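Long-range contacts in stromal cell-derived factor 2-like protein (Arabidopsis thaliana, PDB 3MAL), which takes part in endoplasmic reticulum protein quality control and the unfolded protein response, in a complex with ERDJ3B and BIP1 needed for accumulation of the immune receptor EFR: residues Glu17-Ala23 / Val190-Leu194; His126-Glu132 / Arg143-Ile149; Ser50-Phe54 / Gln169-Cys173; Lys67-Gly71 / Ala84-Leu88; Tyr154-His158 / Lys178-Trp184. All coordinates share one frame; numbering follows the deposited sequence.

Overall arrangement
The chain forms a beta-trefoil built from MIR repeats. Contacts 1, 2 and 4 belong to its six-stranded barrel, contact 3 to the sheet that caps it, and contact 5 joins the two. Contact 2 is a barrel hairpin, and contact 4 reaches the same sheet through strand 85-90, next to 127-131. Contact 1 brings the chain ends together. Contacts 3 and 5 are buried, contacts 1 and 2 partly buried, and contact 4 at the surface. Contact 2 is a full backbone ladder, and contact 1 has one backbone pair and a threonine bond. Contact 4 adds an arginine gripping a carbonyl to one backbone pair. Contact 3 adds a hydroxyl-amide bond, contact 5 indole and amide bonds.

Contact 1. Residues Glu17-Ala23 / Val190-Leu194; sequences EITYGSA and VYLPL
Y191 extends its side chain along the 17-23 segment. Its CB starts 3.6 Å from the carbonyl O of E17. The first torsion (chi1 -42°) sets CG beside the backbone N, where it is still near E17 O. The ring then leads on to I18. CD2 meets I18 CG1 at 3.9 Å, and CE2 packs on the same I18 CG1 at 3.7 Å, the two side chains meeting at a slant. At the tip, OH is hydrogen-bonded to Q140 OE1, outside both segments.

The backbones pair just before this residue. A23 and V190 form an antiparallel hydrogen-bonded pair, with V190 N to A23 O at 2.7 Å and A23 N to V190 O at 3.0 Å. In the beta-trefoil this pair lies where the first barrel strand, 23-28, meets the last, 184-190, so the ring of strands closes here.

T19 bonds to the C-terminal segment. Its OG1 donates to L192 O at 2.7 Å, from a position tilted 32° out of the carbonyl plane. One water also donates to L192 O, and to E17 O. From T19 the chain makes a type II beta turn to S22. G21 takes the third place with positive phi (93°), and L192 CG lies 3.7 Å from G21 O. Farther out, T19 CG2 touches L194 CD2 at 3.8 Å.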
# COMPACT_ATOMS: atom_id res chain seq x y z
N GLU A 17 -13.94 11.09 4.03
CA GLU A 17 -14.30 9.71 3.61
C GLU A 17 -13.52 9.29 2.37
O GLU A 17 -13.54 9.95 1.32
CB GLU A 17 -15.81 9.51 3.39
CG GLU A 17 -16.67 9.69 4.63
CD GLU A 17 -17.12 11.13 4.79
OE1 GLU A 17 -16.52 12.02 4.13
OE2 GLU A 17 -18.09 11.37 5.55
N ILE A 18 -12.82 8.18 2.47
CA ILE A 18 -12.00 7.79 1.34
C ILE A 18 -12.81 6.91 0.39
O ILE A 18 -13.27 5.83 0.78
CB ILE A 18 -10.75 7.05 1.83
CG1 ILE A 18 -9.89 7.98 2.71
CG2 ILE A 18 -9.99 6.45 0.65
CD1 ILE A 18 -8.69 7.29 3.35
N THR A 19 -12.97 7.34 -0.85
CA THR A 19 -13.83 6.64 -1.80
C THR A 19 -13.00 5.95 -2.88
O THR A 19 -11.85 6.34 -3.12
CB THR A 19 -14.80 7.62 -2.50
OG1 THR A 19 -14.05 8.74 -2.99
CG2 THR A 19 -15.87 8.12 -1.52
N TYR A 20 -13.56 4.96 -3.56
CA TYR A 20 -12.83 4.36 -4.67
C TYR A 20 -12.57 5.41 -5.74
O TYR A 20 -13.43 6.28 -5.99
CB TYR A 20 -13.59 3.16 -5.26
CG TYR A 20 -13.68 1.99 -4.32
CD1 TYR A 20 -14.84 1.76 -3.56
CD2 TYR A 20 -12.61 1.11 -4.16
CE1 TYR A 20 -14.92 0.69 -2.66
CE2 TYR A 20 -12.71 0.01 -3.27
CZ TYR A 20 -13.86 -0.18 -2.54
OH TYR A 20 -13.97 -1.24 -1.65
N GLY A 21 -11.40 5.34 -6.37
CA GLY A 21 -11.02 6.35 -7.35
C GLY A 21 -10.20 7.48 -6.75
O GLY A 21 -9.67 8.31 -7.48
N SER A 22 -10.08 7.52 -5.43
CA SER A 22 -9.37 8.62 -4.80
C SER A 22 -7.86 8.40 -4.85
O SER A 22 -7.38 7.25 -4.95
CB SER A 22 -9.85 8.83 -3.37
OG SER A 22 -9.09 8.00 -2.51
N ALA A 23 -7.12 9.51 -4.82
CA ALA A 23 -5.66 9.46 -4.73
C ALA A 23 -5.23 9.71 -3.28
O ALA A 23 -5.69 10.66 -2.64
CB ALA A 23 -5.00 10.46 -5.67
N VAL A 190 -6.72 13.12 -2.29
CA VAL A 190 -7.79 13.80 -3.00
C VAL A 190 -8.91 12.79 -3.09
O VAL A 190 -8.78 11.75 -3.76
CB VAL A 190 -7.34 14.28 -4.39
CG1 VAL A 190 -8.54 14.83 -5.17
CG2 VAL A 190 -6.24 15.34 -4.25
N TYR A 191 -10.01 13.06 -2.41
CA TYR A 191 -11.09 12.09 -2.27
C TYR A 191 -12.30 12.42 -3.16
O TYR A 191 -12.86 13.53 -3.09
CB TYR A 191 -11.48 11.93 -0.80
CG TYR A 191 -10.27 11.88 0.14
CD1 TYR A 191 -10.04 12.90 1.06
CD2 TYR A 191 -9.35 10.83 0.10
CE1 TYR A 191 -8.94 12.88 1.91
CE2 TYR A 191 -8.24 10.79 0.96
CZ TYR A 191 -8.05 11.83 1.86
OH TYR A 191 -6.96 11.83 2.71
N LEU A 192 -12.67 11.46 -4.03
CA LEU A 192 -13.78 11.67 -4.94
C LEU A 192 -15.07 11.79 -4.13
O LEU A 192 -15.20 11.16 -3.05
CB LEU A 192 -13.87 10.55 -5.98
CG LEU A 192 -12.73 10.35 -6.98
CD1 LEU A 192 -13.20 9.40 -8.08
CD2 LEU A 192 -12.22 11.70 -7.59
N PRO A 193 -16.03 12.60 -4.63
CA PRO A 193 -17.30 12.80 -3.93
C PRO A 193 -17.99 11.49 -3.62
O PRO A 193 -17.89 10.53 -4.38
CB PRO A 193 -18.13 13.62 -4.92
CG PRO A 193 -17.17 14.20 -5.87
CD PRO A 193 -15.94 13.36 -5.87
N LEU A 194 -18.65 11.45 -2.48
CA LEU A 194 -19.47 10.29 -2.10
C LEU A 194 -20.72 10.20 -2.92
O LEU A 194 -21.53 11.15 -2.96
CB LEU A 194 -19.89 10.40 -0.64
CG LEU A 194 -19.02 9.82 0.44
CD1 LEU A 194 -19.51 10.38 1.80
CD2 LEU A 194 -19.11 8.30 0.39
O HOH W 1 -15.32 11.69 -0.15

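Contact 2. Residues His126-Glu132 / Arg143-Ile149; sequences HWKLIIE and RVRLQHI
K128 and Q147 share two backbone hydrogen bonds, the shorter from K128 N to Q147 O at 2.7 Å. I130 and R145 are paired in the same way. Single bonds extend the ladder at each end, I149 N to H126 O and E132 N to R143 O. This is the antiparallel hairpin of strands 127-131 and 143-148 in the trefoil barrel, joining the second MIR repeat to the third.

A salt bridge joins R145 NE to E132 OE2 at 2.9 Å. NE comes from above the carboxylate, and the two planar groups stand 72° apart. R145 NH1 turns to other acceptors, K179 O and N182 OD1.

The H148 ring edge points at the face of the W127 six-membered ring, with centroids 4.8 Å apart and planes at 63°. H148 CB makes a CH-pi contact over the same ring, 3.9 Å from its centroid. H148 takes this place with CG anti to the backbone N (chi1 -173°). Its ND1 is hydrogen-bonded to T151 OG1 and its NE2 to G124 O.

Apolar contacts share the face of W127 and H148. L129 CD1 touches both V144 CB at 3.7 Å and L146 CD2 at 3.9 Å, and I131 CG1 touches V144 CG1.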
# COMPACT_ATOMS: atom_id res chain seq x y z
N HIS A 126 -4.23 -8.08 -4.22
CA HIS A 126 -5.39 -7.89 -3.34
C HIS A 126 -5.01 -7.75 -1.86
O HIS A 126 -4.24 -8.55 -1.33
CB HIS A 126 -6.42 -9.04 -3.56
CG HIS A 126 -6.94 -9.10 -4.96
ND1 HIS A 126 -7.92 -10.00 -5.35
CD2 HIS A 126 -6.63 -8.38 -6.07
CE1 HIS A 126 -8.18 -9.83 -6.64
NE2 HIS A 126 -7.42 -8.85 -7.09
N TRP A 127 -5.55 -6.70 -1.22
CA TRP A 127 -5.28 -6.39 0.19
C TRP A 127 -6.59 -6.16 0.91
O TRP A 127 -7.51 -5.51 0.37
CB TRP A 127 -4.41 -5.12 0.31
CG TRP A 127 -3.08 -5.22 -0.42
CD1 TRP A 127 -2.87 -5.04 -1.75
CD2 TRP A 127 -1.80 -5.55 0.15
NE1 TRP A 127 -1.54 -5.22 -2.06
CE2 TRP A 127 -0.86 -5.53 -0.91
CE3 TRP A 127 -1.35 -5.83 1.45
CZ2 TRP A 127 0.50 -5.81 -0.72
CZ3 TRP A 127 0.01 -6.10 1.65
CH2 TRP A 127 0.92 -6.08 0.57
N LYS A 128 -6.70 -6.68 2.13
CA LYS A 128 -7.90 -6.44 2.93
C LYS A 128 -7.67 -5.22 3.81
O LYS A 128 -6.66 -5.15 4.53
CB LYS A 128 -8.21 -7.70 3.75
CG LYS A 128 -9.30 -7.60 4.82
CD LYS A 128 -9.08 -8.83 5.73
CE LYS A 128 -10.10 -8.96 6.83
NZ LYS A 128 -9.89 -10.24 7.61
N LEU A 129 -8.57 -4.25 3.72
CA LEU A 129 -8.51 -3.09 4.62
C LEU A 129 -9.12 -3.45 5.97
O LEU A 129 -10.25 -3.95 6.05
CB LEU A 129 -9.23 -1.86 4.04
CG LEU A 129 -9.28 -0.68 5.04
CD1 LEU A 129 -7.94 0.10 5.08
CD2 LEU A 129 -10.42 0.24 4.71
N ILE A 130 -8.36 -3.20 7.03
CA ILE A 130 -8.81 -3.50 8.39
C ILE A 130 -8.74 -2.22 9.19
O ILE A 130 -7.64 -1.70 9.45
CB ILE A 130 -7.93 -4.59 9.03
CG1 ILE A 130 -7.97 -5.86 8.16
CG2 ILE A 130 -8.41 -4.91 10.45
CD1 ILE A 130 -6.97 -6.94 8.57
N ILE A 131 -9.89 -1.66 9.53
CA ILE A 131 -9.89 -0.43 10.31
C ILE A 131 -9.77 -0.79 11.78
O ILE A 131 -10.56 -1.58 12.29
CB ILE A 131 -11.14 0.44 10.05
CG1 ILE A 131 -11.25 0.79 8.55
CG2 ILE A 131 -11.10 1.72 10.90
CD1 ILE A 131 -12.57 1.48 8.21
N GLU A 132 -8.82 -0.18 12.47
CA GLU A 132 -8.52 -0.60 13.83
C GLU A 132 -9.64 -0.35 14.87
O GLU A 132 -9.98 -1.26 15.64
CB GLU A 132 -7.14 -0.10 14.28
CG GLU A 132 -6.05 -0.98 13.68
CD GLU A 132 -6.22 -2.45 14.07
OE1 GLU A 132 -6.51 -2.68 15.27
OE2 GLU A 132 -6.09 -3.35 13.19
N ARG A 143 -6.51 4.95 11.94
CA ARG A 143 -5.50 3.90 12.00
C ARG A 143 -6.05 2.65 11.32
O ARG A 143 -7.17 2.21 11.62
CB ARG A 143 -5.15 3.64 13.46
CG ARG A 143 -4.53 4.87 14.15
CD ARG A 143 -4.54 4.74 15.68
NE ARG A 143 -3.27 4.20 16.14
CZ ARG A 143 -3.08 2.96 16.59
NH1 ARG A 143 -4.10 2.11 16.66
NH2 ARG A 143 -1.87 2.58 16.98
N VAL A 144 -5.27 2.12 10.37
CA VAL A 144 -5.70 0.94 9.59
C VAL A 144 -4.52 -0.00 9.41
O VAL A 144 -3.36 0.37 9.61
CB VAL A 144 -6.27 1.33 8.16
CG1 VAL A 144 -7.43 2.32 8.27
CG2 VAL A 144 -5.15 1.91 7.24
N ARG A 145 -4.83 -1.23 9.02
CA ARG A 145 -3.81 -2.18 8.55
C ARG A 145 -4.28 -2.60 7.18
O ARG A 145 -5.47 -2.50 6.87
CB ARG A 145 -3.72 -3.40 9.48
CG ARG A 145 -3.27 -3.07 10.90
CD ARG A 145 -2.97 -4.33 11.75
NE ARG A 145 -3.24 -4.06 13.17
CZ ARG A 145 -2.34 -3.65 14.06
NH1 ARG A 145 -1.08 -3.47 13.73
NH2 ARG A 145 -2.72 -3.45 15.29
N LEU A 146 -3.34 -3.05 6.35
CA LEU A 146 -3.68 -3.69 5.07
C LEU A 146 -3.08 -5.09 5.06
O LEU A 146 -1.85 -5.27 5.14
CB LEU A 146 -3.12 -2.86 3.91
CG LEU A 146 -3.77 -1.49 3.68
CD1 LEU A 146 -2.87 -0.67 2.81
CD2 LEU A 146 -5.15 -1.65 3.06
N GLN A 147 -3.95 -6.08 4.96
CA GLN A 147 -3.52 -7.48 5.00
C GLN A 147 -3.57 -8.12 3.61
O GLN A 147 -4.62 -8.17 2.97
CB GLN A 147 -4.33 -8.29 6.01
CG GLN A 147 -3.77 -9.70 6.21
CD GLN A 147 -4.56 -10.55 7.19
OE1 GLN A 147 -5.76 -10.35 7.37
NE2 GLN A 147 -3.87 -11.50 7.83
N HIS A 148 -2.42 -8.59 3.15
CA HIS A 148 -2.35 -9.20 1.84
C HIS A 148 -3.21 -10.47 1.86
O HIS A 148 -2.99 -11.34 2.70
CB HIS A 148 -0.88 -9.49 1.50
CG HIS A 148 -0.66 -9.97 0.09
ND1 HIS A 148 -0.25 -11.25 -0.21
CD2 HIS A 148 -0.77 -9.33 -1.10
CE1 HIS A 148 -0.13 -11.39 -1.52
NE2 HIS A 148 -0.43 -10.24 -2.08
N ILE A 149 -4.18 -10.55 0.96
CA ILE A 149 -5.11 -11.71 0.90
C ILE A 149 -4.39 -13.06 0.74
O ILE A 149 -4.62 -13.97 1.53
CB ILE A 149 -6.19 -11.59 -0.22
CG1 ILE A 149 -7.07 -10.35 -0.04
CG2 ILE A 149 -7.04 -12.91 -0.33
CD1 ILE A 149 -7.95 -10.33 1.21

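Contact 3. Residues Ser50-Phe54 / Gln169-Cys173; sequences SVTGF and QQEVC
T52 and Q169 cross at a slant, and a short bond joins hydroxyl to amide oxygen. T52 OG1 donates to Q169 OE1 at 2.6 Å, tilted 20° from the plane of the amide carbonyl. This hydroxyl turns to Q169 from between the backbone N and the carbonyl carbon (chi1 70°). It also bonds H36 ND1.

Q169 NE2 lies beside F54, at the ring edge and in its plane, 3.7 Å from CD1. Ring and amide planes stand 68° apart. F54 also stacks on H36.

The two methyls of V172 part: CG2 lies against the backbone of T52 and G53, 3.4 Å from G53 N, while CG1 meets V51 CG1 at 4.2 Å.

G53 and Q170 are an antiparallel hydrogen-bonded pair, with G53 N to Q170 O at 2.8 Å. Beyond it a water bridges V51 O and V172 N.

Strands 49-54, 110-115 and 170-175 all pair with one another. This is the hairpin-triplet cap of a beta-trefoil, and the contact joins its first and third hairpins.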
# COMPACT_ATOMS: atom_id res chain seq x y z
N SER A 50 10.43 -2.24 -7.14
CA SER A 50 10.57 -2.13 -5.70
C SER A 50 9.64 -1.07 -5.09
O SER A 50 9.13 -0.17 -5.78
CB SER A 50 12.02 -1.83 -5.33
OG SER A 50 12.40 -0.56 -5.85
N VAL A 51 9.37 -1.26 -3.81
CA VAL A 51 8.48 -0.40 -3.02
C VAL A 51 9.27 -0.08 -1.74
O VAL A 51 9.95 -0.95 -1.20
CB VAL A 51 7.14 -1.14 -2.71
CG1 VAL A 51 6.34 -0.40 -1.61
CG2 VAL A 51 6.30 -1.31 -3.97
N THR A 52 9.20 1.17 -1.27
CA THR A 52 9.94 1.62 -0.09
C THR A 52 9.12 2.57 0.76
O THR A 52 8.01 2.99 0.37
CB THR A 52 11.25 2.38 -0.46
OG1 THR A 52 10.92 3.65 -1.04
CG2 THR A 52 12.12 1.57 -1.43
N GLY A 53 9.66 2.90 1.93
CA GLY A 53 9.18 4.01 2.74
C GLY A 53 9.99 5.26 2.42
O GLY A 53 11.20 5.24 2.48
N PHE A 54 9.30 6.34 2.07
CA PHE A 54 9.94 7.59 1.64
C PHE A 54 9.63 8.76 2.61
O PHE A 54 8.48 9.06 2.89
CB PHE A 54 9.42 7.93 0.23
CG PHE A 54 10.16 9.03 -0.44
CD1 PHE A 54 11.30 8.76 -1.20
CD2 PHE A 54 9.71 10.35 -0.34
CE1 PHE A 54 11.99 9.79 -1.83
CE2 PHE A 54 10.39 11.40 -0.97
CZ PHE A 54 11.53 11.12 -1.71
N GLN A 169 15.81 5.55 2.40
CA GLN A 169 14.45 5.00 2.27
C GLN A 169 14.35 3.68 3.06
O GLN A 169 15.33 2.96 3.18
CB GLN A 169 14.07 4.78 0.82
CG GLN A 169 13.85 6.10 0.04
CD GLN A 169 13.68 5.90 -1.47
OE1 GLN A 169 12.99 4.97 -1.93
NE2 GLN A 169 14.28 6.82 -2.26
N GLN A 170 13.17 3.39 3.61
CA GLN A 170 12.99 2.21 4.47
C GLN A 170 12.51 1.01 3.65
O GLN A 170 11.78 1.17 2.65
CB GLN A 170 11.96 2.48 5.59
CG GLN A 170 12.41 3.51 6.58
CD GLN A 170 11.36 3.89 7.61
OE1 GLN A 170 10.17 3.52 7.52
NE2 GLN A 170 11.79 4.65 8.60
N GLU A 171 12.91 -0.18 4.10
CA GLU A 171 12.30 -1.42 3.62
C GLU A 171 10.80 -1.43 3.91
O GLU A 171 10.36 -1.05 5.00
CB GLU A 171 12.92 -2.65 4.30
CG GLU A 171 12.63 -3.97 3.55
CD GLU A 171 12.88 -5.19 4.41
OE1 GLU A 171 12.52 -5.16 5.59
OE2 GLU A 171 13.42 -6.18 3.90
N VAL A 172 10.04 -1.88 2.92
CA VAL A 172 8.63 -2.22 3.13
C VAL A 172 8.52 -3.72 2.91
O VAL A 172 9.14 -4.27 1.98
CB VAL A 172 7.71 -1.40 2.20
CG1 VAL A 172 6.24 -1.88 2.28
CG2 VAL A 172 7.83 0.09 2.55
N CYS A 173 7.79 -4.40 3.78
CA CYS A 173 7.66 -5.86 3.68
C CYS A 173 6.33 -6.30 4.27
O CYS A 173 5.53 -5.45 4.67
CB CYS A 173 8.84 -6.55 4.39
SG CYS A 173 8.91 -6.23 6.16
O HOH W 2 11.31 -2.49 0.44

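Contact 4. Residues Lys67-Gly71 / Ala84-Leu88; sequences KPVPG and ATIRL
P68 O is held by two nitrogens of R87. NE donates to it at 2.9 Å and NH2 at 3.2 Å. The grip is side-on, with both bonds to one oxygen. The NH2 bond comes from almost straight beyond the carbonyl. A bend at chi3 (-65°) turns the R87 guanidinium to this position.

P70 covers one face of that group. Its CD sits over the centre, 3.7 Å above the plane. R87 also makes a cation-pi contact with W96, and its NH1 bonds S121 OG.

Next to this grip, K67 and R87 form an antiparallel hydrogen-bonded pair, with R87 N to K67 O at 2.8 Å. Past it the chains separate. A water then joins V69 N to T85 O, and V69 CG1 meets T85 CG2 at 3.6 Å.

Strands 64-67 and 85-90 are barrel neighbours, and 85-90 pairs with 127-131 on its other side. Y20, from the chain just before strand 23-28, packs on P68 and A84.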
# COMPACT_ATOMS: atom_id res chain seq x y z
N LYS A 67 -8.52 1.30 -5.59
CA LYS A 67 -9.42 0.64 -6.55
C LYS A 67 -10.07 -0.65 -6.00
O LYS A 67 -9.50 -1.32 -5.11
CB LYS A 67 -8.66 0.36 -7.86
CG LYS A 67 -8.38 1.62 -8.68
CD LYS A 67 -7.76 1.29 -10.07
CE LYS A 67 -7.43 2.60 -10.78
NZ LYS A 67 -7.09 2.47 -12.24
N PRO A 68 -11.27 -0.99 -6.52
CA PRO A 68 -11.89 -2.27 -6.19
C PRO A 68 -11.23 -3.42 -6.97
O PRO A 68 -10.36 -3.19 -7.83
CB PRO A 68 -13.35 -2.06 -6.64
CG PRO A 68 -13.25 -1.18 -7.79
CD PRO A 68 -12.09 -0.22 -7.48
N VAL A 69 -11.61 -4.65 -6.66
CA VAL A 69 -11.22 -5.78 -7.52
C VAL A 69 -12.20 -5.81 -8.72
O VAL A 69 -13.40 -5.55 -8.57
CB VAL A 69 -11.12 -7.13 -6.74
CG1 VAL A 69 -10.53 -6.92 -5.34
CG2 VAL A 69 -12.45 -7.83 -6.63
N PRO A 70 -11.68 -6.14 -9.92
CA PRO A 70 -12.41 -5.95 -11.19
C PRO A 70 -13.80 -6.64 -11.32
O PRO A 70 -14.63 -6.19 -12.12
CB PRO A 70 -11.42 -6.48 -12.25
CG PRO A 70 -10.42 -7.32 -11.48
CD PRO A 70 -10.33 -6.70 -10.14
N GLY A 71 -14.08 -7.68 -10.54
CA GLY A 71 -15.37 -8.36 -10.72
C GLY A 71 -16.64 -7.63 -10.25
O GLY A 71 -17.73 -7.95 -10.71
N ALA A 84 -13.16 -4.55 3.20
CA ALA A 84 -13.11 -4.56 1.73
C ALA A 84 -11.77 -5.12 1.23
O ALA A 84 -10.73 -4.91 1.85
CB ALA A 84 -13.31 -3.15 1.14
N THR A 85 -11.84 -5.84 0.11
CA THR A 85 -10.65 -6.20 -0.65
C THR A 85 -10.39 -5.07 -1.64
O THR A 85 -11.26 -4.75 -2.46
CB THR A 85 -10.85 -7.51 -1.40
OG1 THR A 85 -11.32 -8.51 -0.48
CG2 THR A 85 -9.53 -7.99 -2.03
N ILE A 86 -9.21 -4.47 -1.55
CA ILE A 86 -8.85 -3.32 -2.39
C ILE A 86 -7.53 -3.56 -3.14
O ILE A 86 -6.78 -4.53 -2.85
CB ILE A 86 -8.73 -1.96 -1.59
CG1 ILE A 86 -7.48 -1.95 -0.69
CG2 ILE A 86 -10.03 -1.66 -0.80
CD1 ILE A 86 -7.20 -0.59 -0.00
N ARG A 87 -7.28 -2.69 -4.11
CA ARG A 87 -6.01 -2.63 -4.83
C ARG A 87 -5.50 -1.18 -4.68
O ARG A 87 -6.31 -0.24 -4.56
CB ARG A 87 -6.20 -3.01 -6.31
CG ARG A 87 -6.64 -4.47 -6.54
CD ARG A 87 -6.71 -4.87 -8.03
NE ARG A 87 -7.73 -4.12 -8.74
CZ ARG A 87 -7.83 -4.01 -10.06
NH1 ARG A 87 -6.95 -4.60 -10.87
NH2 ARG A 87 -8.79 -3.26 -10.57
N LEU A 88 -4.18 -1.01 -4.66
CA LEU A 88 -3.59 0.31 -4.65
C LEU A 88 -2.71 0.41 -5.87
O LEU A 88 -1.73 -0.31 -6.00
CB LEU A 88 -2.76 0.55 -3.36
CG LEU A 88 -3.59 0.69 -2.08
CD1 LEU A 88 -2.64 0.70 -0.86
CD2 LEU A 88 -4.44 1.97 -2.11
O HOH W 3 -13.45 -5.05 -4.62

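Contact 5. Residues Tyr154-His158 / Lys178-Trp184; sequences YLHSH and KKADNIW
W184 has L155 over one face of its indole and a carbonyl at its edge. L155 CD2 lies 3.6 Å above the plane, toward the rim, in a CH-pi contact with the five-membered ring. L155 reaches it because CG stands anti to the backbone N (chi1 -176°). At the edge, the indole NE1 donates to L155 O at 2.9 Å. The oxygen lies in the ring plane, but the nitrogen sits well above the carbonyl plane, 67° out of it. L155 therefore meets the indole twice, by side chain and by backbone. W184 also packs edge-to-face with H28.

The H156 ring meets N182 at its edge, where N182 ND2 is 3.1 Å from CD2. D181 CB approaches H156 NE2 at 3.4 Å. The Y154 ring runs obliquely along K178, whose CE lies 3.3 Å from the phenol OH.

N182 OD1 accepts K179 N at 2.9 Å in a nearly straight bond (175°) and also takes R145 NH1, while ND2 bonds E177 O. These bonds link the amide to K179 and E177 in the turn and to R145 of strand 143-148. A180 and D181 form a short 3-10 segment.

In the third MIR repeat, this loop carries the chain from cap strand 170-175 back to barrel strand 184-190. The contact packs it against strand 154-161, at the junction of barrel and cap in the beta-trefoil.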
# COMPACT_ATOMS: atom_id res chain seq x y z
N TYR A 154 0.71 -8.61 6.78
CA TYR A 154 0.33 -7.21 6.98
C TYR A 154 1.42 -6.35 6.35
O TYR A 154 2.61 -6.61 6.55
CB TYR A 154 0.21 -6.85 8.47
CG TYR A 154 -0.86 -7.64 9.15
CD1 TYR A 154 -2.21 -7.32 8.95
CD2 TYR A 154 -0.54 -8.74 9.95
CE1 TYR A 154 -3.22 -8.04 9.56
CE2 TYR A 154 -1.56 -9.48 10.58
CZ TYR A 154 -2.90 -9.11 10.36
OH TYR A 154 -3.94 -9.81 10.94
N LEU A 155 1.00 -5.36 5.56
CA LEU A 155 1.92 -4.34 5.05
C LEU A 155 2.67 -3.73 6.24
O LEU A 155 2.06 -3.25 7.21
CB LEU A 155 1.12 -3.25 4.30
CG LEU A 155 1.98 -2.17 3.64
CD1 LEU A 155 2.71 -2.76 2.42
CD2 LEU A 155 1.09 -0.99 3.23
N HIS A 156 4.00 -3.69 6.13
CA HIS A 156 4.85 -3.44 7.29
C HIS A 156 6.01 -2.54 6.88
O HIS A 156 6.49 -2.65 5.76
CB HIS A 156 5.41 -4.78 7.78
CG HIS A 156 5.98 -4.73 9.16
ND1 HIS A 156 7.32 -4.46 9.40
CD2 HIS A 156 5.42 -4.95 10.37
CE1 HIS A 156 7.54 -4.50 10.70
NE2 HIS A 156 6.41 -4.81 11.31
N SER A 157 6.42 -1.63 7.77
CA SER A 157 7.71 -0.97 7.63
C SER A 157 8.39 -0.83 8.99
O SER A 157 7.88 -1.27 10.04
CB SER A 157 7.58 0.39 6.92
OG SER A 157 8.82 0.76 6.32
N HIS A 158 9.58 -0.23 8.97
CA HIS A 158 10.45 -0.12 10.15
C HIS A 158 11.69 0.71 9.81
O HIS A 158 11.97 0.98 8.64
CB HIS A 158 10.90 -1.48 10.71
CG HIS A 158 11.17 -2.53 9.67
ND1 HIS A 158 11.07 -3.88 9.94
CD2 HIS A 158 11.52 -2.44 8.36
CE1 HIS A 158 11.35 -4.58 8.84
NE2 HIS A 158 11.63 -3.73 7.87
N LYS A 178 0.21 -8.80 13.90
CA LYS A 178 -0.14 -7.40 14.14
C LYS A 178 0.86 -6.78 15.10
O LYS A 178 1.14 -7.34 16.17
CB LYS A 178 -1.56 -7.26 14.72
CG LYS A 178 -2.63 -7.85 13.83
CD LYS A 178 -4.03 -7.44 14.32
CE LYS A 178 -5.04 -7.78 13.27
NZ LYS A 178 -6.40 -7.28 13.64
N LYS A 179 1.46 -5.67 14.69
CA LYS A 179 2.39 -4.95 15.53
C LYS A 179 2.21 -3.46 15.31
O LYS A 179 1.55 -3.04 14.35
CB LYS A 179 3.84 -5.33 15.20
CG LYS A 179 4.20 -6.79 15.41
CD LYS A 179 5.70 -7.01 15.11
CE LYS A 179 6.10 -8.46 15.37
NZ LYS A 179 7.55 -8.73 15.09
N ALA A 180 2.83 -2.66 16.17
CA ALA A 180 2.82 -1.20 16.03
C ALA A 180 3.35 -0.77 14.65
O ALA A 180 2.84 0.18 14.05
CB ALA A 180 3.63 -0.57 17.15
N ASP A 181 4.36 -1.48 14.15
CA ASP A 181 4.99 -1.17 12.85
C ASP A 181 4.20 -1.66 11.64
O ASP A 181 4.70 -1.58 10.51
CB ASP A 181 6.41 -1.76 12.77
CG ASP A 181 7.44 -0.97 13.58
OD1 ASP A 181 7.33 0.26 13.70
OD2 ASP A 181 8.38 -1.61 14.09
N ASN A 182 2.99 -2.18 11.83
CA ASN A 182 2.11 -2.38 10.66
C ASN A 182 0.79 -1.60 10.71
O ASN A 182 -0.19 -1.97 10.07
CB ASN A 182 1.97 -3.86 10.20
CG ASN A 182 1.76 -4.84 11.33
OD1 ASN A 182 0.75 -4.77 12.05
ND2 ASN A 182 2.67 -5.81 11.45
N ILE A 183 0.78 -0.52 11.47
CA ILE A 183 -0.35 0.39 11.40
C ILE A 183 -0.02 1.54 10.45
O ILE A 183 1.11 2.07 10.41
CB ILE A 183 -0.84 0.85 12.79
CG1 ILE A 183 -2.14 1.67 12.66
CG2 ILE A 183 0.24 1.59 13.54
CD1 ILE A 183 -1.94 3.14 12.38
N TRP A 184 -1.00 1.87 9.61
CA TRP A 184 -0.85 2.93 8.61
C TRP A 184 -2.02 3.92 8.72
O TRP A 184 -3.06 3.62 9.30
CB TRP A 184 -0.83 2.31 7.20
CG TRP A 184 0.36 1.40 6.96
CD1 TRP A 184 0.49 0.10 7.36
CD2 TRP A 184 1.57 1.72 6.26
NE1 TRP A 184 1.71 -0.40 6.96
CE2 TRP A 184 2.39 0.57 6.28
CE3 TRP A 184 2.05 2.87 5.62
CZ2 TRP A 184 3.66 0.54 5.68
CZ3 TRP A 184 3.31 2.84 5.03
CH2 TRP A 184 4.10 1.68 5.06
O HOH W 4 -0.86 -3.32 7.73